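Local coordinates for protein Nrps/pks (Streptomyces albus, PDB 4OPF) that is a ketosynthase-family domain of the "AT-less" type I polyketide synthase for oxazolomycin, and may hand on the acyl chain without elongating it, at residues Arg105-Tyr110 / Phe147-Pro152; Tyr138-Leu143 / Gly151-Val156; Ala181-Gly186 / Val229-Pro234. One frame throughout, in Å; residues are numbered along the deposited sequence.

In the fold
From the N terminus, past strand 9-17 and helix 79-95, the first segment reached is R105-Y110, leading into strand 107-112. Contact 1 closes the loop back onto it from F147-P152. Within that span contact 2 closes a shorter loop, folding the first turns of helix 138-147, Y138-L143, over G151-V156, and overlaps contact 1, with G151 and P152 belonging to both. Together they build the sheet's outermost strand within this chain, facing the second subunit, and its covering helix. Contact 3 opens later, pairing A181-G186 antiparallel with V229-P234 further into the same sheet. Strand 107-112 joins the two regions: V109 bonds to T154 on one side, while G108 and Y110 bond to V183 on the other.

Contact 1 of 3, residues Arg105-Tyr110 / Phe147-Pro152; sequences RGIGVY and FDLRGP
R105-Y110 and F147-P152 are laced together mainly by backbone hydrogen bonds, where the loop leaving helix 138-147 runs beside the beginning of strand 107-112 and turns into strand 153-156, the outermost of the sheet within this chain, facing the second subunit. R150 N gives to R105 O at 2.9 Å, with a C=O...N angle of 161°. One residue on, G151 N reaches I107 O at 3.0 Å in a weaker, more bent bond. V109 N then gives to P152 O at 2.9 Å, while V109 O takes the N-H of T154, the start of a parallel ladder. A water donates to both I107 O and G151 O, so I107 O is gripped twice. P152 O also lies over one face of the Y110 ring.

Side chains fill in on two sides. L149 puts CG beside its backbone N (chi1 -55°), and its two branches divide the work: CD1 meets V109 CG2 at 3.8 Å, the side chains crossing at about a right angle, and CD2 sits 4.1 Å from I107 CB. At the other end, Y110 OH touches P152 CG at 3.7 Å. The loop stiffens itself as well: D148 ends the helix in a Schellman motif, and R150 grips its carboxylate side-on, NE to OD1 at 2.9 Å and NH2 to OD2. D148 OD1 also takes the N-H of R259 of the second subunit.

Beyond these segments, V109 packs under helix 138-147 on A140 and L143, Y110 lies against helix 162-175, and G108 bonds to A181 and V183 of strand 181-188, which flanks strand 107-112 on the side away from strand 153-156.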
loop_
_atom_site.group_PDB
_atom_site.type_symbol
_atom_site.label_atom_id
_atom_site.label_comp_id
_atom_site.label_asym_id
_atom_site.label_seq_id
_atom_site.Cartn_x
_atom_site.Cartn_y
_atom_site.Cartn_z
ATOM N N ARG A 105 -6.524 15.366 12.142
ATOM C CA ARG A 105 -5.069 15.280 12.103
ATOM C C ARG A 105 -4.541 14.423 10.964
ATOM O O ARG A 105 -5.267 13.628 10.387
ATOM C CB ARG A 105 -4.564 14.786 13.455
ATOM C CG ARG A 105 -4.822 15.834 14.550
ATOM C CD ARG A 105 -4.296 15.392 15.907
ATOM N NE ARG A 105 -2.882 15.719 15.939
ATOM C CZ ARG A 105 -2.360 16.892 16.319
ATOM N NH1 ARG A 105 -1.058 17.042 16.212
ATOM N NH2 ARG A 105 -3.108 17.848 16.821
ATOM N N GLY A 106 -3.266 14.605 10.645
ATOM C CA GLY A 106 -2.592 13.869 9.561
ATOM C C GLY A 106 -2.208 12.459 9.956
ATOM O O GLY A 106 -1.042 12.138 10.084
ATOM N N ILE A 107 -3.204 11.645 10.178
ATOM C CA ILE A 107 -3.028 10.310 10.695
ATOM C C ILE A 107 -3.425 9.323 9.589
ATOM O O ILE A 107 -4.520 9.386 9.098
ATOM C CB ILE A 107 -3.890 10.124 11.968
ATOM C CG1 ILE A 107 -3.407 11.152 13.021
ATOM C CG2 ILE A 107 -3.810 8.701 12.460
ATOM C CD1 ILE A 107 -4.031 10.960 14.366
ATOM N N GLY A 108 -2.507 8.447 9.199
ATOM C CA GLY A 108 -2.793 7.455 8.173
ATOM C C GLY A 108 -3.455 6.237 8.785
ATOM O O GLY A 108 -3.367 6.006 9.994
ATOM N N VAL A 109 -4.185 5.515 7.957
ATOM C CA VAL A 109 -4.885 4.316 8.323
ATOM C C VAL A 109 -4.472 3.216 7.346
ATOM O O VAL A 109 -4.614 3.349 6.137
ATOM C CB VAL A 109 -6.380 4.529 8.216
ATOM C CG1 VAL A 109 -7.172 3.253 8.499
ATOM C CG2 VAL A 109 -6.814 5.613 9.163
ATOM N N TYR A 110 -3.961 2.120 7.875
ATOM C CA TYR A 110 -3.432 1.029 7.090
ATOM C C TYR A 110 -4.013 -0.252 7.620
ATOM O O TYR A 110 -3.727 -0.634 8.762
ATOM C CB TYR A 110 -1.893 1.007 7.198
ATOM C CG TYR A 110 -1.294 2.326 6.748
ATOM C CD1 TYR A 110 -1.048 2.596 5.414
ATOM C CD2 TYR A 110 -1.129 3.350 7.638
ATOM C CE1 TYR A 110 -0.523 3.834 5.010
ATOM C CE2 TYR A 110 -0.608 4.564 7.247
ATOM C CZ TYR A 110 -0.321 4.802 5.936
ATOM O OH TYR A 110 0.174 6.044 5.569
ATOM N N PHE A 147 -13.481 8.908 12.195
ATOM C CA PHE A 147 -12.624 9.613 13.110
ATOM C C PHE A 147 -12.033 10.887 12.518
ATOM O O PHE A 147 -11.298 11.590 13.210
ATOM C CB PHE A 147 -11.527 8.656 13.559
ATOM C CG PHE A 147 -12.030 7.511 14.396
ATOM C CD1 PHE A 147 -12.428 7.732 15.715
ATOM C CD2 PHE A 147 -12.120 6.238 13.891
ATOM C CE1 PHE A 147 -12.878 6.685 16.513
ATOM C CE2 PHE A 147 -12.535 5.192 14.694
ATOM C CZ PHE A 147 -12.912 5.420 16.005
ATOM N N ASP A 148 -12.378 11.194 11.260
ATOM C CA ASP A 148 -11.911 12.392 10.504
ATOM C C ASP A 148 -10.346 12.462 10.428
ATOM O O ASP A 148 -9.729 13.466 10.774
ATOM C CB ASP A 148 -12.447 13.642 11.133
ATOM C CG ASP A 148 -12.279 14.881 10.250
ATOM O OD1 ASP A 148 -12.134 14.826 8.970
ATOM O OD2 ASP A 148 -12.372 15.954 10.858
ATOM N N LEU A 149 -9.743 11.357 10.030
ATOM C CA LEU A 149 -8.307 11.237 9.911
ATOM C C LEU A 149 -7.947 11.581 8.474
ATOM O O LEU A 149 -8.674 11.240 7.560
ATOM C CB LEU A 149 -7.940 9.833 10.263
ATOM C CG LEU A 149 -8.455 9.382 11.649
ATOM C CD1 LEU A 149 -7.974 7.965 11.869
ATOM C CD2 LEU A 149 -7.907 10.293 12.722
ATOM N N ARG A 150 -6.875 12.338 8.277
ATOM C CA ARG A 150 -6.605 12.982 6.982
ATOM C C ARG A 150 -5.364 12.462 6.291
ATOM O O ARG A 150 -4.994 12.980 5.213
ATOM C CB ARG A 150 -6.410 14.496 7.191
ATOM C CG ARG A 150 -7.545 15.176 7.908
ATOM C CD ARG A 150 -8.765 15.368 7.106
ATOM N NE ARG A 150 -9.790 16.075 7.887
ATOM C CZ ARG A 150 -9.898 17.392 8.005
ATOM N NH1 ARG A 150 -9.046 18.194 7.388
ATOM N NH2 ARG A 150 -10.833 17.899 8.768
ATOM N N GLY A 151 -4.716 11.465 6.875
ATOM C CA GLY A 151 -3.564 10.815 6.241
ATOM C C GLY A 151 -4.043 9.836 5.174
ATOM O O GLY A 151 -5.247 9.631 5.021
ATOM N N PRO A 152 -3.115 9.222 4.437
ATOM C CA PRO A 152 -3.526 8.157 3.507
ATOM C C PRO A 152 -4.301 7.048 4.183
ATOM O O PRO A 152 -4.033 6.728 5.351
ATOM C CB PRO A 152 -2.187 7.625 2.931
ATOM C CG PRO A 152 -1.170 8.641 3.294
ATOM C CD PRO A 152 -1.641 9.358 4.524
HETATM O O HOH W 1 -6.769 8.493 7.089
#

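Contact 2 of 3, residues Tyr138-Leu143 / Gly151-Val156; sequences YLAANL and GPSTVV
A140 and S153 meet where helix 138-147 packs along strand 153-156, the second half of a beta-alpha-beta crossover: strand 107-112 leads to the helix, and the helix leads to the strand that pairs in parallel beside strand 107-112. Helix and strand axes approach to 6.4 Å and run nearly antiparallel, at 153°.

The tight part centres on A140, whose CB points toward the strand. That CB is 3.3 Å from S153 OG and 3.5 Å from T154 O, so the methyl fits between a hydroxyl and a peptide oxygen. S153 carries OG anti to its backbone N (chi1 -170°), which brings it to 3.2 Å from A140 C. That is packing and not a bond, since the angle to A140 O is poor; the hydroxyl pairs instead with S144 OG, a turn further along the helix. N137, just ahead of the helix, adds its side-chain amide to S153 O and V155 N, tying the start of the helix to the strand.

Away from this line the contact thins quickly. A141 is partly exposed, and its CB comes no nearer than 4.6 Å to S153 OG. Y138 points away from the strand, its OH bonded to D78 OD2 and R116 N. On the strand, T154 faces the other way.

The closing touch is a single methyl: V155 CG2, beside its own backbone N, sits 3.9 Å from L139 CB and 3.5 Å from A140 N.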
loop_
_atom_site.group_PDB
_atom_site.type_symbol
_atom_site.label_atom_id
_atom_site.label_comp_id
_atom_site.label_asym_id
_atom_site.label_seq_id
_atom_site.Cartn_x
_atom_site.Cartn_y
_atom_site.Cartn_z
ATOM N N TYR A 138 -13.069 0.249 1.788
ATOM C CA TYR A 138 -14.003 0.695 2.833
ATOM C C TYR A 138 -13.482 0.364 4.241
ATOM O O TYR A 138 -13.741 1.101 5.167
ATOM C CB TYR A 138 -15.436 0.130 2.637
ATOM C CG TYR A 138 -15.483 -1.386 2.783
ATOM C CD1 TYR A 138 -15.578 -1.988 4.030
ATOM C CD2 TYR A 138 -15.424 -2.206 1.679
ATOM C CE1 TYR A 138 -15.634 -3.367 4.160
ATOM C CE2 TYR A 138 -15.443 -3.594 1.805
ATOM C CZ TYR A 138 -15.528 -4.166 3.055
ATOM O OH TYR A 138 -15.565 -5.542 3.181
ATOM N N LEU A 139 -12.716 -0.726 4.418
ATOM C CA LEU A 139 -12.249 -1.074 5.740
ATOM C C LEU A 139 -11.399 0.061 6.337
ATOM O O LEU A 139 -11.530 0.328 7.552
ATOM C CB LEU A 139 -11.441 -2.399 5.763
ATOM C CG LEU A 139 -12.261 -3.671 5.515
ATOM C CD1 LEU A 139 -11.301 -4.818 5.456
ATOM C CD2 LEU A 139 -13.249 -3.939 6.644
ATOM N N ALA A 140 -10.519 0.660 5.519
ATOM C CA ALA A 140 -9.723 1.802 5.954
ATOM C C ALA A 140 -10.565 3.099 5.894
ATOM O O ALA A 140 -10.555 3.920 6.824
ATOM C CB ALA A 140 -8.471 1.928 5.100
ATOM N N ALA A 141 -11.296 3.289 4.821
ATOM C CA ALA A 141 -12.036 4.568 4.581
ATOM C C ALA A 141 -13.101 4.813 5.632
ATOM O O ALA A 141 -13.301 5.966 6.006
ATOM C CB ALA A 141 -12.707 4.617 3.196
ATOM N N ASN A 142 -13.756 3.767 6.132
ATOM C CA ASN A 142 -14.693 3.968 7.226
ATOM C C ASN A 142 -14.050 4.558 8.432
ATOM O O ASN A 142 -14.648 5.355 9.092
ATOM C CB ASN A 142 -15.313 2.671 7.679
ATOM C CG ASN A 142 -16.431 2.262 6.801
ATOM O OD1 ASN A 142 -17.271 3.074 6.475
ATOM N ND2 ASN A 142 -16.467 1.002 6.421
ATOM N N LEU A 143 -12.809 4.165 8.718
ATOM C CA LEU A 143 -12.140 4.659 9.880
ATOM C C LEU A 143 -11.762 6.110 9.680
ATOM O O LEU A 143 -11.939 6.947 10.567
ATOM C CB LEU A 143 -10.907 3.820 10.221
ATOM C CG LEU A 143 -11.127 2.340 10.463
ATOM C CD1 LEU A 143 -9.846 1.613 10.796
ATOM C CD2 LEU A 143 -12.087 2.140 11.589
ATOM N N GLY A 151 -4.716 11.465 6.875
ATOM C CA GLY A 151 -3.564 10.815 6.241
ATOM C C GLY A 151 -4.043 9.836 5.174
ATOM O O GLY A 151 -5.247 9.631 5.021
ATOM N N PRO A 152 -3.115 9.222 4.437
ATOM C CA PRO A 152 -3.526 8.157 3.507
ATOM C C PRO A 152 -4.301 7.048 4.183
ATOM O O PRO A 152 -4.033 6.728 5.351
ATOM C CB PRO A 152 -2.187 7.625 2.931
ATOM C CG PRO A 152 -1.170 8.641 3.294
ATOM C CD PRO A 152 -1.641 9.358 4.524
ATOM N N SER A 153 -5.266 6.473 3.469
ATOM C CA SER A 153 -6.140 5.478 4.024
ATOM C C SER A 153 -6.132 4.318 3.083
ATOM O O SER A 153 -6.670 4.449 2.004
ATOM C CB SER A 153 -7.541 6.022 4.071
ATOM O OG SER A 153 -8.441 5.199 4.813
ATOM N N THR A 154 -5.545 3.193 3.474
ATOM C CA THR A 154 -5.351 2.091 2.546
ATOM C C THR A 154 -5.577 0.726 3.161
ATOM O O THR A 154 -5.324 0.486 4.342
ATOM C CB THR A 154 -3.910 2.104 1.918
ATOM O OG1 THR A 154 -2.954 2.159 2.929
ATOM C CG2 THR A 154 -3.651 3.354 1.072
ATOM N N VAL A 155 -6.074 -0.172 2.345
ATOM C CA VAL A 155 -6.296 -1.514 2.723
ATOM C C VAL A 155 -5.380 -2.393 1.869
ATOM O O VAL A 155 -5.330 -2.211 0.645
ATOM C CB VAL A 155 -7.734 -1.966 2.401
ATOM C CG1 VAL A 155 -7.918 -3.433 2.758
ATOM C CG2 VAL A 155 -8.740 -1.169 3.169
ATOM N N VAL A 156 -4.789 -3.410 2.494
ATOM C CA VAL A 156 -4.026 -4.412 1.772
ATOM C C VAL A 156 -4.504 -5.803 2.076
ATOM O O VAL A 156 -4.817 -6.140 3.212
ATOM C CB VAL A 156 -2.509 -4.287 2.014
ATOM C CG1 VAL A 156 -2.029 -2.979 1.419
ATOM C CG2 VAL A 156 -2.177 -4.261 3.464
#

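Contact 3 of 3, residues Ala181-Gly186 / Val229-Pro234; sequences AAVVAG and VLLLKP
L232 pairs with A182, and L230 with V184, in the antiparallel ladder that joins strands 181-188 and 226-234 inside the central sheet of this thiolase-like fold. Both are hydrogen-bonded pairs. A182 N gives to L232 O at 2.9 Å and L232 N returns to A182 O at 2.8 Å, in the carbonyl plane. The other pair repeats the pattern, its bond from L230 N to V184 O being 2.8 Å long and nearly straight at 174°.

L232 is worth following outward. Its CB lies 3.7 Å from A182 O, beside the bond its own N makes to that oxygen. With chi1 at -51°, CG stays beside the backbone N and is still only 3.9 Å from A182 O. The extended second torsion then carries CD1 over the strand to V184 CG2, at 3.8 Å, two residues along, at the next hydrogen-bonded pair. The side chain also touches L167 of helix 162-175 and V11 of strand 9-17.

A182, V184, L230 and L232 thus share one face. On the other, V183 CG1 meets V229 CG1 at 3.7 Å across a diagonal, and V229 CG2 meets A185 CB at 3.9 Å; here V183, A185 and V229 pack on helix 79-95. At the end of the ladder, the tip of K233 leads away, its chain bent at chi3, to a salt bridge with D243.

Along the paired residues the polar work is done by peptide groups, and both faces offer hydrocarbon alone, which suits a sheet buried between helices.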
loop_
_atom_site.group_PDB
_atom_site.type_symbol
_atom_site.label_atom_id
_atom_site.label_comp_id
_atom_site.label_asym_id
_atom_site.label_seq_id
_atom_site.Cartn_x
_atom_site.Cartn_y
_atom_site.Cartn_z
ATOM N N ALA A 181 1.167 10.246 12.558
ATOM C CA ALA A 181 0.840 9.063 13.306
ATOM C C ALA A 181 0.086 8.162 12.391
ATOM O O ALA A 181 -0.330 8.587 11.324
ATOM C CB ALA A 181 -0.001 9.438 14.522
ATOM N N ALA A 182 -0.043 6.909 12.776
ATOM C CA ALA A 182 -0.665 5.888 11.935
ATOM C C ALA A 182 -1.468 4.870 12.739
ATOM O O ALA A 182 -1.034 4.408 13.813
ATOM C CB ALA A 182 0.393 5.137 11.162
ATOM N N VAL A 183 -2.625 4.528 12.224
ATOM C CA VAL A 183 -3.384 3.442 12.751
ATOM C C VAL A 183 -3.067 2.242 11.855
ATOM O O VAL A 183 -3.174 2.337 10.619
ATOM C CB VAL A 183 -4.889 3.747 12.637
ATOM C CG1 VAL A 183 -5.704 2.535 12.959
ATOM C CG2 VAL A 183 -5.294 4.908 13.510
ATOM N N VAL A 184 -2.712 1.120 12.446
ATOM C CA VAL A 184 -2.443 -0.109 11.705
ATOM C C VAL A 184 -3.329 -1.184 12.312
ATOM O O VAL A 184 -3.358 -1.357 13.513
ATOM C CB VAL A 184 -0.973 -0.505 11.861
ATOM C CG1 VAL A 184 -0.646 -1.865 11.264
ATOM C CG2 VAL A 184 -0.123 0.510 11.160
ATOM N N ALA A 185 -4.042 -1.926 11.484
ATOM C CA ALA A 185 -4.954 -2.919 11.972
ATOM C C ALA A 185 -4.891 -4.146 11.098
ATOM O O ALA A 185 -4.537 -4.085 9.935
ATOM C CB ALA A 185 -6.389 -2.413 11.910
ATOM N N GLY A 186 -5.375 -5.229 11.660
ATOM C CA GLY A 186 -5.657 -6.446 10.907
ATOM C C GLY A 186 -6.976 -6.964 11.395
ATOM O O GLY A 186 -7.268 -6.880 12.587
ATOM N N VAL A 229 -5.597 -3.551 16.598
ATOM C CA VAL A 229 -5.293 -2.200 16.142
ATOM C C VAL A 229 -4.166 -1.608 16.958
ATOM O O VAL A 229 -4.180 -1.711 18.200
ATOM C CB VAL A 229 -6.531 -1.289 16.269
ATOM C CG1 VAL A 229 -6.235 0.066 15.708
ATOM C CG2 VAL A 229 -7.742 -1.928 15.565
ATOM N N LEU A 230 -3.186 -1.022 16.264
ATOM C CA LEU A 230 -2.061 -0.257 16.887
ATOM C C LEU A 230 -2.151 1.201 16.497
ATOM O O LEU A 230 -2.515 1.512 15.346
ATOM C CB LEU A 230 -0.726 -0.744 16.363
ATOM C CG LEU A 230 -0.524 -2.235 16.439
ATOM C CD1 LEU A 230 0.798 -2.558 15.809
ATOM C CD2 LEU A 230 -0.586 -2.722 17.889
ATOM N N LEU A 231 -1.845 2.086 17.435
ATOM C CA LEU A 231 -1.593 3.470 17.103
ATOM C C LEU A 231 -0.079 3.687 17.216
ATOM O O LEU A 231 0.516 3.391 18.260
ATOM C CB LEU A 231 -2.397 4.424 17.996
ATOM C CG LEU A 231 -2.166 5.942 17.758
ATOM C CD1 LEU A 231 -2.694 6.437 16.436
ATOM C CD2 LEU A 231 -2.808 6.796 18.833
ATOM N N LEU A 232 0.511 4.246 16.165
ATOM C CA LEU A 232 1.941 4.475 16.035
ATOM C C LEU A 232 2.308 5.924 15.841
ATOM O O LEU A 232 1.617 6.665 15.136
ATOM C CB LEU A 232 2.444 3.744 14.829
ATOM C CG LEU A 232 2.091 2.275 14.691
ATOM C CD1 LEU A 232 2.678 1.693 13.424
ATOM C CD2 LEU A 232 2.580 1.457 15.867
ATOM N N LYS A 233 3.419 6.321 16.419
ATOM C CA LYS A 233 4.007 7.659 16.224
ATOM C C LYS A 233 5.548 7.524 16.203
ATOM O O LYS A 233 6.093 6.619 16.819
ATOM C CB LYS A 233 3.698 8.548 17.419
ATOM C CG LYS A 233 2.277 9.016 17.525
ATOM C CD LYS A 233 1.986 9.819 18.797
ATOM C CE LYS A 233 2.667 11.166 18.795
ATOM N NZ LYS A 233 1.866 12.065 19.679
ATOM N N PRO A 234 6.239 8.487 15.636
ATOM C CA PRO A 234 7.704 8.477 15.744
ATOM C C PRO A 234 8.104 8.542 17.229
ATOM O O PRO A 234 7.461 9.269 18.021
ATOM C CB PRO A 234 8.106 9.783 15.025
ATOM C CG PRO A 234 6.931 10.127 14.129
ATOM C CD PRO A 234 5.743 9.692 14.951
#